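Local coordinates for 5-formyltetrahydrofolate cyclo-ligase family protein (Bacillus anthracis, PDB 2JCB) that probably catalyses the ATP- and magnesium-dependent cyclisation of 5-formyltetrahydrofolate to 5,10-methenyltetrahydrofolate in folate metabolism, at residues 22-27 with 62-67; 56-61 with 131-136; 136-141 with 170-175; 163-168 with 186-191. All coordinates share one frame; numbering follows the deposited sequence.

Interaction 1. Residues 22-27 with 62-67; sequences EHMNSL and ENEVNT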
# COMPACT_ATOMS: atom_id res chain seq x y z
N GLU A 22 -16.34 3.87 -1.56
CA GLU A 22 -17.46 4.78 -1.28
C GLU A 22 -17.39 5.22 0.18
O GLU A 22 -17.55 6.40 0.48
CB GLU A 22 -18.79 4.08 -1.54
CG GLU A 22 -20.01 4.92 -1.29
CD GLU A 22 -21.26 4.29 -1.89
OE1 GLU A 22 -21.25 3.05 -2.09
OE2 GLU A 22 -22.24 5.03 -2.15
N HIS A 23 -17.13 4.27 1.06
CA HIS A 23 -17.00 4.56 2.47
C HIS A 23 -15.79 5.50 2.68
O HIS A 23 -15.89 6.48 3.40
CB HIS A 23 -16.87 3.26 3.27
CG HIS A 23 -16.99 3.44 4.76
ND1 HIS A 23 -16.39 4.47 5.44
CD2 HIS A 23 -17.65 2.70 5.69
CE1 HIS A 23 -16.68 4.38 6.73
NE2 HIS A 23 -17.44 3.31 6.91
N MET A 24 -14.67 5.20 2.04
CA MET A 24 -13.45 5.99 2.20
C MET A 24 -13.67 7.43 1.74
O MET A 24 -13.27 8.37 2.40
CB MET A 24 -12.29 5.37 1.43
CG MET A 24 -10.96 5.92 1.85
SD MET A 24 -9.71 4.94 1.04
CE MET A 24 -9.71 3.43 1.93
N ASN A 25 -14.30 7.56 0.58
CA ASN A 25 -14.65 8.86 0.03
C ASN A 25 -15.61 9.65 0.93
O ASN A 25 -15.61 10.88 0.88
CB ASN A 25 -15.21 8.70 -1.38
CG ASN A 25 -14.11 8.42 -2.40
OD1 ASN A 25 -12.99 8.92 -2.27
ND2 ASN A 25 -14.43 7.64 -3.42
N SER A 26 -16.45 8.96 1.71
CA SER A 26 -17.35 9.66 2.60
C SER A 26 -16.69 10.16 3.89
O SER A 26 -17.32 10.97 4.60
CB SER A 26 -18.58 8.80 2.96
OG SER A 26 -18.15 7.72 3.78
N LEU A 27 -15.47 9.70 4.19
CA LEU A 27 -14.78 10.07 5.43
C LEU A 27 -14.70 11.58 5.58
O LEU A 27 -14.23 12.26 4.67
CB LEU A 27 -13.35 9.54 5.48
CG LEU A 27 -13.03 8.18 6.06
CD1 LEU A 27 -11.48 8.10 6.15
CD2 LEU A 27 -13.74 7.93 7.39
N GLU A 62 -6.74 10.77 -2.72
CA GLU A 62 -8.06 10.99 -2.06
C GLU A 62 -7.97 10.73 -0.57
O GLU A 62 -7.15 11.35 0.10
CB GLU A 62 -9.21 10.17 -2.70
CG GLU A 62 -8.88 8.72 -3.10
CD GLU A 62 -8.52 8.57 -4.58
OE1 GLU A 62 -7.87 7.55 -4.93
OE2 GLU A 62 -8.88 9.47 -5.38
N ASN A 63 -8.83 9.85 -0.04
CA ASN A 63 -8.91 9.68 1.42
C ASN A 63 -8.13 8.44 1.94
O ASN A 63 -8.27 8.07 3.12
CB ASN A 63 -10.36 9.70 1.90
CG ASN A 63 -10.93 11.15 2.08
OD1 ASN A 63 -10.18 12.12 2.17
ND2 ASN A 63 -12.25 11.27 2.20
N GLU A 64 -7.27 7.85 1.09
CA GLU A 64 -6.43 6.73 1.53
C GLU A 64 -5.54 7.16 2.68
O GLU A 64 -5.03 8.32 2.71
CB GLU A 64 -5.49 6.29 0.40
CG GLU A 64 -6.24 5.69 -0.73
CD GLU A 64 -5.54 5.82 -2.07
OE1 GLU A 64 -4.31 6.08 -2.07
OE2 GLU A 64 -6.26 5.71 -3.11
N VAL A 65 -5.27 6.24 3.63
CA VAL A 65 -4.28 6.59 4.68
C VAL A 65 -3.06 7.38 4.14
O VAL A 65 -2.36 6.95 3.19
CB VAL A 65 -3.76 5.35 5.48
CG1 VAL A 65 -2.66 5.77 6.50
CG2 VAL A 65 -4.99 4.54 6.05
N ASN A 66 -2.85 8.54 4.74
CA ASN A 66 -1.90 9.50 4.24
C ASN A 66 -0.43 9.01 4.37
O ASN A 66 0.05 8.80 5.47
CB ASN A 66 -2.10 10.82 4.95
CG ASN A 66 -1.31 11.95 4.29
OD1 ASN A 66 -0.69 11.74 3.22
ND2 ASN A 66 -1.33 13.13 4.88
N THR A 67 0.24 8.76 3.24
CA THR A 67 1.60 8.29 3.24
C THR A 67 2.64 9.38 3.12
O THR A 67 3.87 9.10 3.24
CB THR A 67 1.85 7.26 2.12
OG1 THR A 67 1.63 7.88 0.84
CG2 THR A 67 0.92 5.97 2.29
O HOH W 1 -13.43 14.05 2.99

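Interaction 2. Residues 56-61 with 131-136; sequences GITLSM and IVPGVA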
# COMPACT_ATOMS: atom_id res chain seq x y z
N GLY A 56 9.75 0.67 0.70
CA GLY A 56 8.94 0.81 -0.54
C GLY A 56 7.55 1.27 -0.08
O GLY A 56 6.96 0.70 0.87
N ILE A 57 7.01 2.30 -0.76
CA ILE A 57 5.71 2.85 -0.35
C ILE A 57 5.04 3.48 -1.58
O ILE A 57 5.70 3.72 -2.58
CB ILE A 57 5.88 3.92 0.75
CG1 ILE A 57 4.57 4.35 1.41
CG2 ILE A 57 6.85 5.13 0.29
CD1 ILE A 57 4.80 5.03 2.75
N THR A 58 3.75 3.70 -1.46
CA THR A 58 2.96 4.40 -2.55
C THR A 58 2.65 5.83 -2.08
O THR A 58 2.77 6.17 -0.89
CB THR A 58 1.68 3.66 -2.95
OG1 THR A 58 0.78 3.62 -1.83
CG2 THR A 58 2.04 2.29 -3.49
N LEU A 59 2.31 6.70 -3.04
CA LEU A 59 1.90 8.06 -2.74
C LEU A 59 0.37 8.02 -2.66
O LEU A 59 -0.31 7.68 -3.62
CB LEU A 59 2.35 9.01 -3.88
CG LEU A 59 3.90 8.98 -3.97
CD1 LEU A 59 4.43 9.27 -5.35
CD2 LEU A 59 4.51 9.83 -2.90
N SER A 60 -0.16 8.29 -1.49
CA SER A 60 -1.59 8.13 -1.27
C SER A 60 -2.42 9.19 -2.04
O SER A 60 -1.97 10.31 -2.29
CB SER A 60 -1.87 8.24 0.22
OG SER A 60 -1.26 9.39 0.74
N MET A 61 -3.66 8.82 -2.35
CA MET A 61 -4.60 9.69 -3.07
C MET A 61 -5.92 9.78 -2.34
O MET A 61 -6.23 8.95 -1.48
CB MET A 61 -4.87 9.12 -4.46
CG MET A 61 -3.71 9.32 -5.42
SD MET A 61 -3.98 8.60 -7.05
CE MET A 61 -5.76 8.69 -7.26
N ILE A 131 5.44 -1.27 2.14
CA ILE A 131 4.18 -0.81 2.72
C ILE A 131 3.18 -0.96 1.55
O ILE A 131 3.23 -0.15 0.60
CB ILE A 131 4.34 0.59 3.29
CG1 ILE A 131 5.35 0.49 4.49
CG2 ILE A 131 2.99 1.11 3.72
CD1 ILE A 131 5.74 1.83 5.11
N VAL A 132 2.23 -1.90 1.63
CA VAL A 132 1.47 -2.32 0.45
C VAL A 132 0.13 -1.61 0.51
O VAL A 132 -0.50 -1.66 1.53
CB VAL A 132 1.34 -3.86 0.44
CG1 VAL A 132 0.29 -4.33 -0.64
CG2 VAL A 132 2.75 -4.52 0.28
N PRO A 133 -0.27 -0.86 -0.54
CA PRO A 133 -1.61 -0.22 -0.54
C PRO A 133 -2.75 -1.17 -0.82
O PRO A 133 -2.54 -2.30 -1.21
CB PRO A 133 -1.50 0.78 -1.71
CG PRO A 133 -0.65 -0.01 -2.71
CD PRO A 133 0.46 -0.61 -1.80
N GLY A 134 -3.99 -0.73 -0.68
CA GLY A 134 -5.05 -1.69 -0.85
C GLY A 134 -6.34 -1.11 -0.43
O GLY A 134 -6.33 -0.02 0.17
N VAL A 135 -7.39 -1.83 -0.80
CA VAL A 135 -8.78 -1.43 -0.54
C VAL A 135 -9.34 -2.18 0.68
O VAL A 135 -9.87 -1.56 1.60
CB VAL A 135 -9.72 -1.52 -1.79
CG1 VAL A 135 -11.10 -1.11 -1.42
CG2 VAL A 135 -9.18 -0.61 -2.88
N ALA A 136 -9.35 -3.50 0.64
CA ALA A 136 -9.99 -4.24 1.75
C ALA A 136 -9.11 -5.39 2.18
O ALA A 136 -8.30 -5.90 1.38
CB ALA A 136 -11.31 -4.77 1.33
O HOH W 2 1.75 2.31 0.29

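Interaction 3. Residues 136-141 with 170-175; sequences AYTERG and QMVEHI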
# COMPACT_ATOMS: atom_id res chain seq x y z
N ALA A 136 -9.35 -3.50 0.64
CA ALA A 136 -9.99 -4.24 1.75
C ALA A 136 -9.11 -5.39 2.18
O ALA A 136 -8.30 -5.90 1.38
CB ALA A 136 -11.31 -4.77 1.33
N TYR A 137 -9.23 -5.78 3.45
CA TYR A 137 -8.36 -6.85 3.97
C TYR A 137 -9.13 -7.75 4.91
O TYR A 137 -10.16 -7.34 5.47
CB TYR A 137 -7.20 -6.24 4.76
CG TYR A 137 -6.34 -5.18 4.05
CD1 TYR A 137 -5.18 -5.54 3.38
CD2 TYR A 137 -6.74 -3.84 4.04
CE1 TYR A 137 -4.43 -4.54 2.70
CE2 TYR A 137 -6.01 -2.85 3.40
CZ TYR A 137 -4.85 -3.21 2.74
OH TYR A 137 -4.15 -2.21 2.09
N THR A 138 -8.61 -8.95 5.12
CA THR A 138 -9.13 -9.80 6.22
C THR A 138 -8.06 -9.95 7.31
O THR A 138 -6.90 -9.57 7.10
CB THR A 138 -9.54 -11.18 5.73
OG1 THR A 138 -8.37 -11.93 5.39
CG2 THR A 138 -10.47 -11.03 4.55
N GLU A 139 -8.49 -10.54 8.43
CA GLU A 139 -7.63 -10.86 9.59
C GLU A 139 -6.47 -11.73 9.16
O GLU A 139 -5.38 -11.68 9.75
CB GLU A 139 -8.43 -11.60 10.70
CG GLU A 139 -9.09 -12.93 10.25
CD GLU A 139 -9.53 -13.90 11.39
OE1 GLU A 139 -9.67 -13.48 12.56
OE2 GLU A 139 -9.76 -15.10 11.07
N ARG A 140 -6.71 -12.49 8.10
CA ARG A 140 -5.76 -13.41 7.51
C ARG A 140 -4.70 -12.78 6.56
O ARG A 140 -3.91 -13.52 5.95
CB ARG A 140 -6.54 -14.49 6.76
CG ARG A 140 -7.32 -15.43 7.71
CD ARG A 140 -8.28 -16.31 6.96
NE ARG A 140 -9.35 -15.57 6.30
CZ ARG A 140 -10.41 -15.05 6.92
NH1 ARG A 140 -11.32 -14.40 6.21
NH2 ARG A 140 -10.56 -15.16 8.24
N GLY A 141 -4.68 -11.46 6.42
CA GLY A 141 -3.71 -10.83 5.53
C GLY A 141 -4.15 -10.84 4.08
O GLY A 141 -3.39 -10.41 3.23
N GLN A 170 -11.84 -0.79 6.60
CA GLN A 170 -11.34 -1.53 5.45
C GLN A 170 -11.17 -2.99 5.76
O GLN A 170 -10.98 -3.80 4.85
CB GLN A 170 -9.99 -0.96 5.03
CG GLN A 170 -10.06 0.40 4.37
CD GLN A 170 -8.67 0.94 4.04
OE1 GLN A 170 -8.13 1.80 4.72
NE2 GLN A 170 -8.12 0.46 2.91
N MET A 171 -11.26 -3.35 7.05
CA MET A 171 -11.27 -4.77 7.45
C MET A 171 -12.61 -5.44 7.19
O MET A 171 -13.69 -4.93 7.58
CB MET A 171 -10.86 -4.91 8.92
CG MET A 171 -9.52 -4.30 9.27
SD MET A 171 -8.13 -4.97 8.32
CE MET A 171 -8.36 -6.76 8.40
N VAL A 172 -12.57 -6.57 6.50
CA VAL A 172 -13.82 -7.30 6.20
C VAL A 172 -13.74 -8.76 6.60
O VAL A 172 -12.68 -9.32 6.79
CB VAL A 172 -14.32 -7.15 4.72
CG1 VAL A 172 -14.46 -5.67 4.31
CG2 VAL A 172 -13.41 -7.91 3.77
N GLU A 173 -14.91 -9.39 6.72
CA GLU A 173 -14.96 -10.75 7.22
C GLU A 173 -14.42 -11.77 6.22
O GLU A 173 -13.76 -12.74 6.60
CB GLU A 173 -16.39 -11.07 7.57
CG GLU A 173 -16.82 -10.49 8.90
CD GLU A 173 -16.09 -11.16 10.04
OE1 GLU A 173 -16.17 -12.41 10.12
OE2 GLU A 173 -15.42 -10.44 10.82
N HIS A 174 -14.67 -11.51 4.95
CA HIS A 174 -14.36 -12.47 3.89
C HIS A 174 -14.03 -11.74 2.60
O HIS A 174 -14.69 -10.76 2.23
CB HIS A 174 -15.56 -13.44 3.71
CG HIS A 174 -15.47 -14.31 2.50
ND1 HIS A 174 -15.87 -13.89 1.25
CD2 HIS A 174 -15.07 -15.60 2.35
CE1 HIS A 174 -15.71 -14.88 0.38
NE2 HIS A 174 -15.23 -15.92 1.02
N ILE A 175 -12.99 -12.22 1.92
CA ILE A 175 -12.61 -11.80 0.59
C ILE A 175 -12.53 -13.06 -0.24
O ILE A 175 -12.02 -14.08 0.24
CB ILE A 175 -11.23 -11.07 0.63
CG1 ILE A 175 -11.36 -9.69 1.28
CG2 ILE A 175 -10.61 -10.95 -0.78
CD1 ILE A 175 -10.03 -8.95 1.32
O HOH W 3 -4.89 0.32 2.78
O HOH W 4 -11.28 -10.49 8.82
O HOH W 5 -11.56 -14.31 3.19
O HOH W 6 -12.53 -12.78 9.62

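Interaction 4. Residues 163-168 with 186-191; sequences LSLAYS and KIITEK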
# COMPACT_ATOMS: atom_id res chain seq x y z
N LEU A 163 3.74 -4.92 4.98
CA LEU A 163 2.66 -4.52 5.86
C LEU A 163 1.78 -3.59 5.12
O LEU A 163 2.20 -2.94 4.19
CB LEU A 163 3.15 -3.90 7.20
CG LEU A 163 3.79 -2.54 7.27
CD1 LEU A 163 2.69 -1.35 7.22
CD2 LEU A 163 4.66 -2.47 8.54
N SER A 164 0.53 -3.53 5.55
CA SER A 164 -0.45 -2.59 5.00
C SER A 164 -0.99 -1.74 6.11
O SER A 164 -1.03 -2.16 7.27
CB SER A 164 -1.58 -3.31 4.29
OG SER A 164 -1.13 -4.00 3.12
N LEU A 165 -1.31 -0.50 5.75
CA LEU A 165 -1.97 0.48 6.62
C LEU A 165 -3.44 0.57 6.21
O LEU A 165 -3.72 0.70 5.02
CB LEU A 165 -1.26 1.83 6.47
CG LEU A 165 0.26 1.80 6.62
CD1 LEU A 165 1.00 3.15 6.33
CD2 LEU A 165 0.61 1.31 8.03
N ALA A 166 -4.39 0.53 7.17
CA ALA A 166 -5.79 0.50 6.85
C ALA A 166 -6.62 1.12 7.94
O ALA A 166 -6.32 0.95 9.11
CB ALA A 166 -6.23 -0.91 6.57
N TYR A 167 -7.68 1.82 7.56
CA TYR A 167 -8.68 2.20 8.53
C TYR A 167 -9.41 0.89 8.89
O TYR A 167 -9.53 -0.06 8.07
CB TYR A 167 -9.70 3.14 7.89
CG TYR A 167 -9.09 4.34 7.27
CD1 TYR A 167 -8.55 5.35 8.08
CD2 TYR A 167 -9.11 4.55 5.87
CE1 TYR A 167 -8.01 6.49 7.52
CE2 TYR A 167 -8.58 5.73 5.29
CZ TYR A 167 -8.02 6.68 6.14
OH TYR A 167 -7.44 7.88 5.71
N SER A 168 -9.88 0.81 10.12
CA SER A 168 -10.54 -0.40 10.57
C SER A 168 -11.76 -0.82 9.72
O SER A 168 -12.03 -2.01 9.60
CB SER A 168 -10.85 -0.35 12.08
OG SER A 168 -11.84 0.58 12.34
N LYS A 186 1.27 -8.18 7.78
CA LYS A 186 0.77 -7.39 8.92
C LYS A 186 -0.12 -6.28 8.42
O LYS A 186 0.15 -5.69 7.36
CB LYS A 186 1.95 -6.74 9.64
CG LYS A 186 1.49 -5.85 10.87
CD LYS A 186 2.67 -5.20 11.56
CE LYS A 186 3.39 -6.20 12.48
NZ LYS A 186 4.51 -5.56 13.24
N ILE A 187 -1.18 -5.99 9.18
CA ILE A 187 -2.08 -4.87 8.84
C ILE A 187 -2.10 -3.99 10.12
O ILE A 187 -2.30 -4.53 11.23
CB ILE A 187 -3.51 -5.31 8.38
CG1 ILE A 187 -3.44 -6.23 7.13
CG2 ILE A 187 -4.39 -4.08 8.07
CD1 ILE A 187 -4.41 -7.29 7.12
N ILE A 188 -1.86 -2.70 9.98
CA ILE A 188 -1.96 -1.73 11.08
C ILE A 188 -3.22 -0.88 10.84
O ILE A 188 -3.32 -0.23 9.78
CB ILE A 188 -0.74 -0.84 11.11
CG1 ILE A 188 0.55 -1.68 11.21
CG2 ILE A 188 -0.84 0.12 12.28
CD1 ILE A 188 1.73 -0.87 11.05
N THR A 189 -4.13 -0.86 11.81
CA THR A 189 -5.31 0.01 11.78
C THR A 189 -5.21 0.94 12.97
O THR A 189 -4.21 0.90 13.73
CB THR A 189 -6.65 -0.79 11.88
OG1 THR A 189 -6.80 -1.29 13.21
CG2 THR A 189 -6.71 -1.95 10.85
N GLU A 190 -6.24 1.76 13.19
CA GLU A 190 -6.15 2.68 14.31
C GLU A 190 -6.44 1.93 15.64
O GLU A 190 -6.31 2.51 16.71
CB GLU A 190 -7.14 3.85 14.14
CG GLU A 190 -8.64 3.45 14.28
CD GLU A 190 -9.29 2.89 13.00
OE1 GLU A 190 -8.63 2.44 12.05
OE2 GLU A 190 -10.51 2.87 12.99
N LYS A 191 -6.91 0.69 15.53
CA LYS A 191 -7.30 -0.12 16.68
C LYS A 191 -6.22 -1.16 17.07
O LYS A 191 -6.36 -1.79 18.12
CB LYS A 191 -8.60 -0.90 16.34
CG LYS A 191 -9.90 -0.13 16.20
CD LYS A 191 -11.00 -1.12 15.91
CE LYS A 191 -12.26 -0.39 15.63
NZ LYS A 191 -13.41 -1.32 15.75

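Interaction 1. Residues 22-27 with 62-67
M24 throws its CG anti to its own backbone N (chi1 -164°) and N63 CG is set by chi1 -82°, and the two residues meet where helix 6-26 finishes. CG of M24 lies 3.8 Å from CB of N63, while the thioether goes further, SD resting 3.8 Å from CA of E64. The polar half of the contact is the carboxamide of N63: ND2 donates to M24 O over 3.1 Å, with the acceptor close to the amide plane. M24 O also receives the backbone N of L27, and two N-H groups therefore grip this one carbonyl at the last turn. A water extends the link, accepting from N63 ND2 and donating to L27 O at 2.6 Å, which ties the amide to the residue just past the helix. At the margin, OD1 of N25 touches CB of E62 at 4.0 Å, the amide and carboxylate planes almost perpendicular. The carboxylate of E64 turns to the backbone N of M61, and N63 O is held by the hydroxyl of Y167. The whole is a helix C-terminus where the carbonyl of M24 takes an asparagine amide from the loop that leads into helix 68-76.

Interaction 2. Residues 56-61 with 131-136
G56 and I131 are joined by the one direct hydrogen bond of this contact, and it is one of its two tight parts: I131 N donates to G56 O at 2.8 Å, nearly straight at 174°. Beside that bond the side chains of I57 and I131 run next to each other in the same direction and meet methyl to methyl, CD1 to CD1 at 4.1 Å. I57 also reaches I70 and I71 of helix 68-76, which places this end in the apolar layer between sheet and helix. The other tight part is T58 on P133, which cross at an angle: CG2 of T58 lies 3.6 Å from CG of the proline ring, and OG1 is equally near its CB. Between the two the contact is loose, and water replaces direct pairing. One water accepts from T58 N at 3.0 Å and donates to I131 O at 2.9 Å, bridging T58 N and I131 O, which lie 4.4 Å apart. Y151 of helix 150-154 touches both T58 and P133. Such splaying at the C-terminal ends of neighbouring parallel strands is characteristic of Rossmann-like alpha/beta folds, where ligand pockets commonly open.

Interaction 3. Residues 136-141 with 170-175
Y137 O and V172 N make the shortest direct polar bond across this contact, 2.7 Å and almost straight, the donor lying nearly along the C=O axis. Its companion runs the other way, from Y137 N to Q170 O at 3.0 Å, and the two clasp the backbones on both sides of M171. Although CB of M171 points away, bends at chi2 and chi3 (-58° and -47°) fold the chain back until CE lies 3.4 Å from the carbonyl carbon of T138, with SD against CB of Y137. I175 sends CD1 to 3.5 Å from A136 O, and its CG1 packs against CG2 of T138. A third grip comes from R140, whose NH1 donates to E173 O at 3.0 Å with that oxygen in the guanidinium plane. NH1 also donates to a water that I175 N holds too, while NH2 pairs with E139 and NE with E142. Another water joins Y137 OH to NE2 of Q170, which also hydrogen-bonds V135 O, while OE1 accepts from Y167 N. Next along the chain, T138 to G141 form a type I turn. The pattern is a single beta bridge that joins the first strand of the 136-144 hairpin to the loop before strand 186-189, with R140 tying the turn to the same loop and the side chain of I175 about 8 Å from bound ADP.

Interaction 4. Residues 163-168 with 186-191
Strands 161-165 and 186-189 are parallel neighbours in the central mixed sheet, and the pairing of L163 through A166 with K186 through T189 carries this contact. Three backbone bonds stitch it: S164 N to K186 O, I188 N to S164 O at 2.9 Å, and A166 N to I188 O. The short strand axes differ by 21°, in keeping with the twist of a sheet. Apolar groups close one face, where CD1 of I188 lies 3.9 Å from CD2 of L165, the two chains side by side and pointing the same way, and CD1 of L163 comes across to the same methyl at 4.0 Å. CG2 of I187 lies against CB of A166, and Y137 touches both of those residues as well as S164. Past the strands the chemistry turns polar. E190 bends at chi2 (-84°), and both oxygens of its carboxylate are used on S168: OE1 takes S168 N at 2.8 Å through its syn lone pair, and OE2 takes the hydroxyl OG at 2.7 Å from above the carboxylate plane. The aliphatic part of K191 flanks that hydroxyl, CE lying 3.5 Å from S168 OG. T189 makes an ST turn, OG1 accepting from K191 N at 3.1 Å. Overall this is the parallel strand pairing of a Rossmann-like alpha/beta sheet, followed by a glutamate that receives both the backbone N and the hydroxyl of S168.

The four contacts grade from core to surface. Interaction 2, near the centre of the chain, and interaction 4 are buried and belong to one sheet: strand 129-131 lies between 54-56 and 161-165, and V132 N to L163 O joins the two contacts. Interaction 4 keeps regular parallel pairing, whereas in interaction 2 the chains part just past the strands, with a water between. Interaction 1 is a surface contact and interaction 3 partly buried; they add a side-chain amide and a guanidinium. Y137 packs interaction 3 onto I187 and A166 of interaction 4, Y167 binds N63 of interaction 1, and Q170 links interaction 3 to both M24 and V135.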